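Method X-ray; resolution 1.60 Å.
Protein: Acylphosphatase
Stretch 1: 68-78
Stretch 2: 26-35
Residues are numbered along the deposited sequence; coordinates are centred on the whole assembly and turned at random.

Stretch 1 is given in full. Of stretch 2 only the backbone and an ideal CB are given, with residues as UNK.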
ATOM      1  N   GLU A  68      -8.121   3.663   1.901  1.00  9.49           N
ATOM      2  CA  GLU A  68      -8.751   4.751   2.640  1.00 10.21           C
ATOM      3  C   GLU A  68      -7.779   5.311   3.672  1.00 11.65           C
ATOM      4  O   GLU A  68      -7.682   6.525   3.857  1.00 14.32           O
ATOM      5  CB  GLU A  68     -10.053   4.311   3.312  1.00 14.17           C
ATOM      6  CG  GLU A  68     -10.677   5.425   4.147  1.00 21.09           C
ATOM      7  CD  GLU A  68     -12.107   5.141   4.561  1.00 29.44           C
ATOM      8  OE1 GLU A  68     -12.746   4.251   3.960  1.00 30.04           O
ATOM      9  OE2 GLU A  68     -12.597   5.822   5.489  1.00 34.19           O
ATOM     10  N   TRP A  69      -7.047   4.416   4.328  1.00  9.15           N
ATOM     11  CA  TRP A  69      -6.084   4.816   5.342  1.00  8.09           C
ATOM     12  C   TRP A  69      -4.940   5.651   4.761  1.00  9.00           C
ATOM     13  O   TRP A  69      -4.370   6.506   5.445  1.00 11.71           O
ATOM     14  CB  TRP A  69      -5.525   3.586   6.064  1.00  9.65           C
ATOM     15  CG  TRP A  69      -4.437   3.940   7.025  1.00 11.08           C
ATOM     16  CD1 TRP A  69      -4.590   4.381   8.310  1.00 11.33           C
ATOM     17  CD2 TRP A  69      -3.028   3.915   6.773  1.00 11.66           C
ATOM     18  NE1 TRP A  69      -3.359   4.623   8.874  1.00 11.34           N
ATOM     19  CE2 TRP A  69      -2.385   4.343   7.950  1.00 11.92           C
ATOM     20  CE3 TRP A  69      -2.246   3.565   5.666  1.00  9.75           C
ATOM     21  CZ2 TRP A  69      -0.999   4.432   8.052  1.00 13.40           C
ATOM     22  CZ3 TRP A  69      -0.868   3.657   5.769  1.00 12.04           C
ATOM     23  CH2 TRP A  69      -0.260   4.088   6.953  1.00 13.86           C
ATOM     24  N   LEU A  70      -4.599   5.407   3.499  1.00  9.28           N
ATOM     25  CA  LEU A  70      -3.493   6.127   2.876  1.00  8.31           C
ATOM     26  C   LEU A  70      -3.748   7.627   2.779  1.00 11.22           C
ATOM     27  O   LEU A  70      -2.813   8.406   2.626  1.00 11.75           O
ATOM     28  CB  LEU A  70      -3.164   5.546   1.495  1.00 10.42           C
ATOM     29  CG  LEU A  70      -2.464   4.184   1.512  1.00 10.16           C
ATOM     30  CD1 LEU A  70      -2.411   3.610   0.108  1.00 10.00           C
ATOM     31  CD2 LEU A  70      -1.059   4.279   2.110  1.00  9.95           C
ATOM     32  N   TRP A  71      -5.011   8.035   2.871  1.00 10.56           N
ATOM     33  CA  TRP A  71      -5.328   9.464   2.866  1.00 10.33           C
ATOM     34  C   TRP A  71      -4.937  10.109   4.186  1.00 10.48           C
ATOM     35  O   TRP A  71      -4.771  11.323   4.263  1.00 13.80           O
ATOM     36  CB  TRP A  71      -6.812   9.707   2.587  1.00 12.55           C
ATOM     37  CG  TRP A  71      -7.199   9.499   1.163  1.00 11.14           C
ATOM     38  CD1 TRP A  71      -7.692   8.356   0.608  1.00 11.97           C
ATOM     39  CD2 TRP A  71      -7.140  10.465   0.104  1.00 12.35           C
ATOM     40  NE1 TRP A  71      -7.940   8.547  -0.729  1.00 13.65           N
ATOM     41  CE2 TRP A  71      -7.611   9.835  -1.063  1.00 12.93           C
ATOM     42  CE3 TRP A  71      -6.736  11.803   0.032  1.00 13.55           C
ATOM     43  CZ2 TRP A  71      -7.685  10.493  -2.292  1.00 13.29           C
ATOM     44  CZ3 TRP A  71      -6.812  12.455  -1.190  1.00 11.41           C
ATOM     45  CH2 TRP A  71      -7.281  11.800  -2.334  1.00 12.10           C
ATOM     46  N   GLU A  72      -4.803   9.291   5.226  1.00 10.26           N
ATOM     47  CA  GLU A  72      -4.394   9.773   6.539  1.00 12.37           C
ATOM     48  C   GLU A  72      -2.893   9.593   6.738  1.00 13.18           C
ATOM     49  O   GLU A  72      -2.172  10.552   7.012  1.00 13.54           O
ATOM     50  CB  GLU A  72      -5.160   9.050   7.649  1.00 14.12           C
ATOM     51  CG  GLU A  72      -4.749   9.477   9.052  1.00 19.95           C
ATOM     52  CD  GLU A  72      -5.518   8.749  10.140  1.00 30.30           C
ATOM     53  OE1 GLU A  72      -6.377   7.907   9.805  1.00 34.08           O
ATOM     54  OE2 GLU A  72      -5.261   9.019  11.332  1.00 35.01           O
ATOM     55  N   GLY A  73      -2.425   8.359   6.593  1.00 13.22           N
ATOM     56  CA  GLY A  73      -1.017   8.064   6.769  1.00 13.38           C
ATOM     57  C   GLY A  73      -0.634   8.116   8.233  1.00 11.95           C
ATOM     58  O   GLY A  73      -1.500   8.252   9.101  1.00 14.46           O
ATOM     59  N   PRO A  74       0.670   8.005   8.516  1.00 10.14           N
ATOM     60  CA  PRO A  74       1.198   8.034   9.882  1.00 12.49           C
ATOM     61  C   PRO A  74       1.152   9.449  10.448  1.00 11.96           C
ATOM     62  O   PRO A  74       0.893  10.393   9.700  1.00 12.61           O
ATOM     63  CB  PRO A  74       2.648   7.577   9.696  1.00 15.14           C
ATOM     64  CG  PRO A  74       3.001   8.026   8.330  1.00 11.94           C
ATOM     65  CD  PRO A  74       1.739   7.855   7.513  1.00 10.05           C
ATOM     66  N   PRO A  75       1.402   9.600  11.757  1.00 10.47           N
ATOM     67  CA  PRO A  75       1.385  10.940  12.350  1.00 13.70           C
ATOM     68  C   PRO A  75       2.343  11.889  11.631  1.00 15.06           C
ATOM     69  O   PRO A  75       3.464  11.505  11.296  1.00 13.14           O
ATOM     70  CB  PRO A  75       1.858  10.693  13.786  1.00 13.48           C
ATOM     71  CG  PRO A  75       1.483   9.274  14.060  1.00 12.52           C
ATOM     72  CD  PRO A  75       1.687   8.558  12.761  1.00 12.13           C
ATOM     73  N   GLN A  76       1.882  13.113  11.394  1.00 16.18           N
ATOM     74  CA  GLN A  76       2.678  14.167  10.762  1.00 17.02           C
ATOM     75  C   GLN A  76       2.700  14.100   9.233  1.00 17.38           C
ATOM     76  O   GLN A  76       3.161  15.035   8.575  1.00 18.74           O
ATOM     77  CB  GLN A  76       4.097  14.238  11.344  1.00 19.25           C
ATOM     78  CG  GLN A  76       4.134  14.583  12.839  1.00 19.39           C
ATOM     79  CD  GLN A  76       5.530  14.902  13.341  1.00 26.26           C
ATOM     80  OE1 GLN A  76       6.335  15.510  12.634  1.00 27.89           O
ATOM     81  NE2 GLN A  76       5.828  14.485  14.569  1.00 25.05           N
ATOM     82  N   ALA A  77       2.200  13.008   8.661  1.00 15.98           N
ATOM     83  CA  ALA A  77       2.033  12.946   7.212  1.00 14.54           C
ATOM     84  C   ALA A  77       0.903  13.878   6.791  1.00 15.81           C
ATOM     85  O   ALA A  77      -0.093  14.013   7.500  1.00 18.75           O
ATOM     86  CB  ALA A  77       1.732  11.524   6.757  1.00 12.61           C
ATOM     87  N   ALA A  78       1.061  14.520   5.641  1.00 12.72           N
ATOM     88  CA  ALA A  78       0.006  15.363   5.096  1.00 14.97           C
ATOM     89  C   ALA A  78      -0.244  14.981   3.644  1.00 12.22           C
ATOM     90  O   ALA A  78       0.323  15.575   2.724  1.00 11.56           O
ATOM     91  CB  ALA A  78       0.373  16.830   5.211  1.00 17.52           C
ATOM     92  N   UNK A  26       8.442   8.437   8.369  1.00  7.44           N
ATOM     93  CA  UNK A  26       8.437   6.981   8.417  1.00  7.38           C
ATOM     94  C   UNK A  26       7.269   6.410   7.615  1.00  8.29           C
ATOM     95  O   UNK A  26       6.622   5.449   8.034  1.00  9.18           O
ATOM     96  CB  UNK A  26       8.369   6.498   9.867  1.00  7.38           C
ATOM     97  N   UNK A  27       7.001   6.995   6.453  1.00  8.71           N
ATOM     98  CA  UNK A  27       5.857   6.551   5.657  1.00  8.51           C
ATOM     99  C   UNK A  27       5.972   5.093   5.191  1.00 10.17           C
ATOM    100  O   UNK A  27       5.006   4.329   5.306  1.00  9.69           O
ATOM    101  CB  UNK A  27       5.699   7.463   4.439  1.00  8.51           C
ATOM    102  N   UNK A  28       7.147   4.703   4.695  1.00 10.27           N
ATOM    103  CA  UNK A  28       7.384   3.325   4.258  1.00 11.87           C
ATOM    104  C   UNK A  28       7.059   2.327   5.358  1.00 10.16           C
ATOM    105  O   UNK A  28       6.307   1.378   5.152  1.00  9.48           O
ATOM    106  CB  UNK A  28       8.837   3.150   3.812  1.00 11.87           C
ATOM    107  N   UNK A  29       7.650   2.533   6.529  1.00  9.00           N
ATOM    108  CA  UNK A  29       7.448   1.611   7.638  1.00 10.03           C
ATOM    109  C   UNK A  29       5.981   1.537   8.052  1.00  9.78           C
ATOM    110  O   UNK A  29       5.482   0.463   8.383  1.00 10.68           O
ATOM    111  CB  UNK A  29       8.307   2.030   8.833  1.00 10.03           C
ATOM    112  N   UNK A  30       5.287   2.670   8.011  1.00  7.45           N
ATOM    113  CA  UNK A  30       3.890   2.720   8.448  1.00  8.36           C
ATOM    114  C   UNK A  30       2.981   1.953   7.491  1.00  9.65           C
ATOM    115  O   UNK A  30       2.013   1.316   7.913  1.00 10.06           O
ATOM    116  CB  UNK A  30       3.421   4.172   8.563  1.00  8.36           C
ATOM    117  N   UNK A  31       3.302   2.017   6.202  1.00  8.44           N
ATOM    118  CA  UNK A  31       2.556   1.271   5.192  1.00  7.62           C
ATOM    119  C   UNK A  31       2.771  -0.232   5.391  1.00  7.11           C
ATOM    120  O   UNK A  31       1.813  -1.010   5.373  1.00  8.56           O
ATOM    121  CB  UNK A  31       2.981   1.694   3.784  1.00  7.62           C
ATOM    122  N   UNK A  32       4.022  -0.639   5.602  1.00  7.84           N
ATOM    123  CA  UNK A  32       4.313  -2.058   5.832  1.00  7.80           C
ATOM    124  C   UNK A  32       3.558  -2.582   7.050  1.00  9.52           C
ATOM    125  O   UNK A  32       2.964  -3.661   7.008  1.00  8.59           O
ATOM    126  CB  UNK A  32       5.817  -2.272   6.016  1.00  7.80           C
ATOM    127  N   UNK A  33       3.578  -1.815   8.136  1.00  8.56           N
ATOM    128  CA  UNK A  33       2.900  -2.230   9.362  1.00  9.36           C
ATOM    129  C   UNK A  33       1.391  -2.324   9.159  1.00  9.60           C
ATOM    130  O   UNK A  33       0.757  -3.295   9.580  1.00 10.21           O
ATOM    131  CB  UNK A  33       3.215  -1.255  10.498  1.00  9.36           C
ATOM    132  N   UNK A  34       0.817  -1.313   8.514  1.00  9.03           N
ATOM    133  CA  UNK A  34      -0.613  -1.316   8.240  1.00 10.30           C
ATOM    134  C   UNK A  34      -0.981  -2.495   7.342  1.00 10.40           C
ATOM    135  O   UNK A  34      -1.952  -3.202   7.599  1.00  8.51           O
ATOM    136  CB  UNK A  34      -1.038   0.003   7.591  1.00 10.30           C
ATOM    137  N   UNK A  35      -0.188  -2.707   6.295  1.00  9.47           N
ATOM    138  CA  UNK A  35      -0.424  -3.813   5.375  1.00  8.73           C
ATOM    139  C   UNK A  35      -0.382  -5.158   6.095  1.00  9.48           C
ATOM    140  O   UNK A  35      -1.249  -6.010   5.886  1.00 10.10           O
ATOM    141  CB  UNK A  35       0.609  -3.790   4.246  1.00  8.73           C
TER

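Position 26 lies just before the helix, with phi/psi of 54/41. Positive phi is easiest for glycine, asparagine or aspartate. Its CB points sideways and finds nothing of stretch 1 within 5.5 Å, so size is not limited from that side. The residue is Phe-26, whose ring leads away from stretch 1. Its carbonyl O accepts the helical bond from the backbone N of position 30.

Position 27 opens the helix, and its CB points sideways. The ideal CB is 4.8 Å from Pro-74 CG. Leu-70, Gly-73, Pro-74 and Ala-77 offer an apolar surface beyond it. A long aliphatic or aromatic side chain would suit. The residue is Phe-27, with chi1 at -149°, between wells, and its end comes nearer to stretch 1. Pro-74 CD sits over one face, 3.9 Å from the ring centroid, in a CH-pi contact. Leu-70 CD2 meets the ring edge, 4.1 Å from Phe-27 CE1. Ala-77 CB packs 3.9 Å from Phe-27 CE2. Gly-73 CA is 4.2 Å from Phe-27 CZ; a CB on that glycine would clash with Phe-27 CE2.

Positions 28 and 29 are out of reach of stretch 1. Many helix-compatible residues would do, polar ones included. They are Arg-28 and Glu-29, which form a salt bridge between Arg-28 NH2 and Glu-29 OE2 at 3.1 Å; its hydrogen bond is weak.

Position 30 points toward stretch 1 at close range. The ideal CB is 3.7 Å from Pro-74 CB and 4.0 Å from Trp-69 CH2. Such closeness favours a small residue: alanine, serine or perhaps glycine. The residue is Ser-30, with chi1 p. Its OG is 3.4 Å from both Trp-69 CH2, at the ring edge, and Pro-74 CD. Neither carbon is a hydrogen-bond partner; Ser-30 OG instead donates to Phe-27 O at 2.9 Å, one turn back.

Position 31 points sideways. Its ideal CB is 4.8 Å from Trp-69 CZ3 and 5.1 Å from Leu-70 CD2, leaving room for a modest apolar side chain: valine, isoleucine or leucine. The residue is Val-31, chi1 t. Its CG2 touches both neighbours, 4.0 Å from Leu-70 CD2 and 4.1 Å from Trp-69 CZ3, the latter at the indole edge.

Positions 32 and 33 have nothing of stretch 1 near their CB atoms. Polar or charged residues would suit. They are Arg-32 and Lys-33, both extended at chi1 and chi2.

Position 34 points toward stretch 1, its ideal CB 4.1 Å from Trp-69 CZ3. The indole face is open to a long side chain: leucine, methionine, arginine or lysine could cover it. The residue is Lys-34. With chi2 and chi3 both p, the chain folds over the ring. CE lies 3.7 Å from the centroid of the Trp-69 five-membered ring, almost on its normal. NZ is 4.4 Å from the same centroid, a cation-pi contact.

Position 35 points sideways and has no contact with stretch 1. Any good helix former would serve here. The residue is Ala-35.

Stretch 2 26-35: FFRESVRKKA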
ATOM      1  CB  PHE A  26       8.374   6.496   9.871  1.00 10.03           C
ATOM      2  CG  PHE A  26       9.577   6.875  10.694  1.00 10.66           C
ATOM      3  CD1 PHE A  26      10.817   6.323  10.428  1.00 12.20           C
ATOM      4  CD2 PHE A  26       9.462   7.773  11.744  1.00 11.45           C
ATOM      5  CE1 PHE A  26      11.928   6.667  11.192  1.00 11.33           C
ATOM      6  CE2 PHE A  26      10.563   8.118  12.508  1.00 12.37           C
ATOM      7  CZ  PHE A  26      11.795   7.566  12.233  1.00 11.46           C
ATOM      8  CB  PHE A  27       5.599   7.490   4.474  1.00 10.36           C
ATOM      9  CG  PHE A  27       4.151   7.574   4.089  1.00 10.42           C
ATOM     10  CD1 PHE A  27       3.520   6.492   3.503  1.00  9.28           C
ATOM     11  CD2 PHE A  27       3.417   8.727   4.329  1.00 11.83           C
ATOM     12  CE1 PHE A  27       2.177   6.553   3.158  1.00 10.97           C
ATOM     13  CE2 PHE A  27       2.075   8.796   3.987  1.00 11.77           C
ATOM     14  CZ  PHE A  27       1.456   7.711   3.401  1.00 10.46           C
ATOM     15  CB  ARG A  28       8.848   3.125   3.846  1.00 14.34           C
ATOM     16  CG  ARG A  28       9.243   3.714   2.508  1.00 17.59           C
ATOM     17  CD  ARG A  28      10.706   3.397   2.216  1.00 17.58           C
ATOM     18  NE  ARG A  28      11.462   3.397   3.460  1.00 20.69           N
ATOM     19  CZ  ARG A  28      12.401   2.514   3.777  1.00 23.24           C
ATOM     20  NH1 ARG A  28      12.742   1.557   2.925  1.00 23.34           N
ATOM     21  NH2 ARG A  28      13.007   2.598   4.951  1.00 22.18           N
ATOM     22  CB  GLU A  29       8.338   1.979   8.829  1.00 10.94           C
ATOM     23  CG  GLU A  29       9.835   1.830   8.543  1.00 11.69           C
ATOM     24  CD  GLU A  29      10.447   3.062   7.902  1.00 13.28           C
ATOM     25  OE1 GLU A  29       9.711   4.020   7.582  1.00 10.35           O
ATOM     26  OE2 GLU A  29      11.684   3.079   7.726  1.00 16.76           O
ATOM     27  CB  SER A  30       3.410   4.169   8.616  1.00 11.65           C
ATOM     28  OG  SER A  30       3.075   4.773   7.378  1.00 14.36           O
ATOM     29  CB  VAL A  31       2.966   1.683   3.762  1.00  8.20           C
ATOM     30  CG1 VAL A  31       2.354   0.742   2.734  1.00  8.48           C
ATOM     31  CG2 VAL A  31       2.549   3.130   3.484  1.00 10.47           C
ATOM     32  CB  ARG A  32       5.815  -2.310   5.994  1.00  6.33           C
ATOM     33  CG  ARG A  32       6.153  -3.758   6.362  1.00  9.04           C
ATOM     34  CD  ARG A  32       7.619  -3.917   6.777  1.00  7.99           C
ATOM     35  NE  ARG A  32       7.920  -3.082   7.937  1.00 13.01           N
ATOM     36  CZ  ARG A  32       9.132  -2.634   8.249  1.00 13.71           C
ATOM     37  NH1 ARG A  32      10.176  -2.944   7.488  1.00 13.93           N
ATOM     38  NH2 ARG A  32       9.298  -1.869   9.323  1.00 14.44           N
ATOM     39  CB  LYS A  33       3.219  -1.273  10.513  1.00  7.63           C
ATOM     40  CG  LYS A  33       2.627  -1.692  11.859  1.00 10.88           C
ATOM     41  CD  LYS A  33       3.166  -0.809  12.979  1.00 12.57           C
ATOM     42  CE  LYS A  33       2.642  -1.237  14.348  1.00 14.01           C
ATOM     43  NZ  LYS A  33       1.209  -0.888  14.545  1.00 16.30           N
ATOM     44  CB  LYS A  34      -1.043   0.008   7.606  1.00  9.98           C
ATOM     45  CG  LYS A  34      -2.522   0.073   7.227  1.00 12.15           C
ATOM     46  CD  LYS A  34      -3.431  -0.183   8.414  1.00 17.59           C
ATOM     47  CE  LYS A  34      -3.382   0.956   9.412  1.00 20.83           C
ATOM     48  NZ  LYS A  34      -4.472   0.818  10.428  1.00 24.02           N
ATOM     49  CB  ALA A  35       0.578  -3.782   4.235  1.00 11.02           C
TER
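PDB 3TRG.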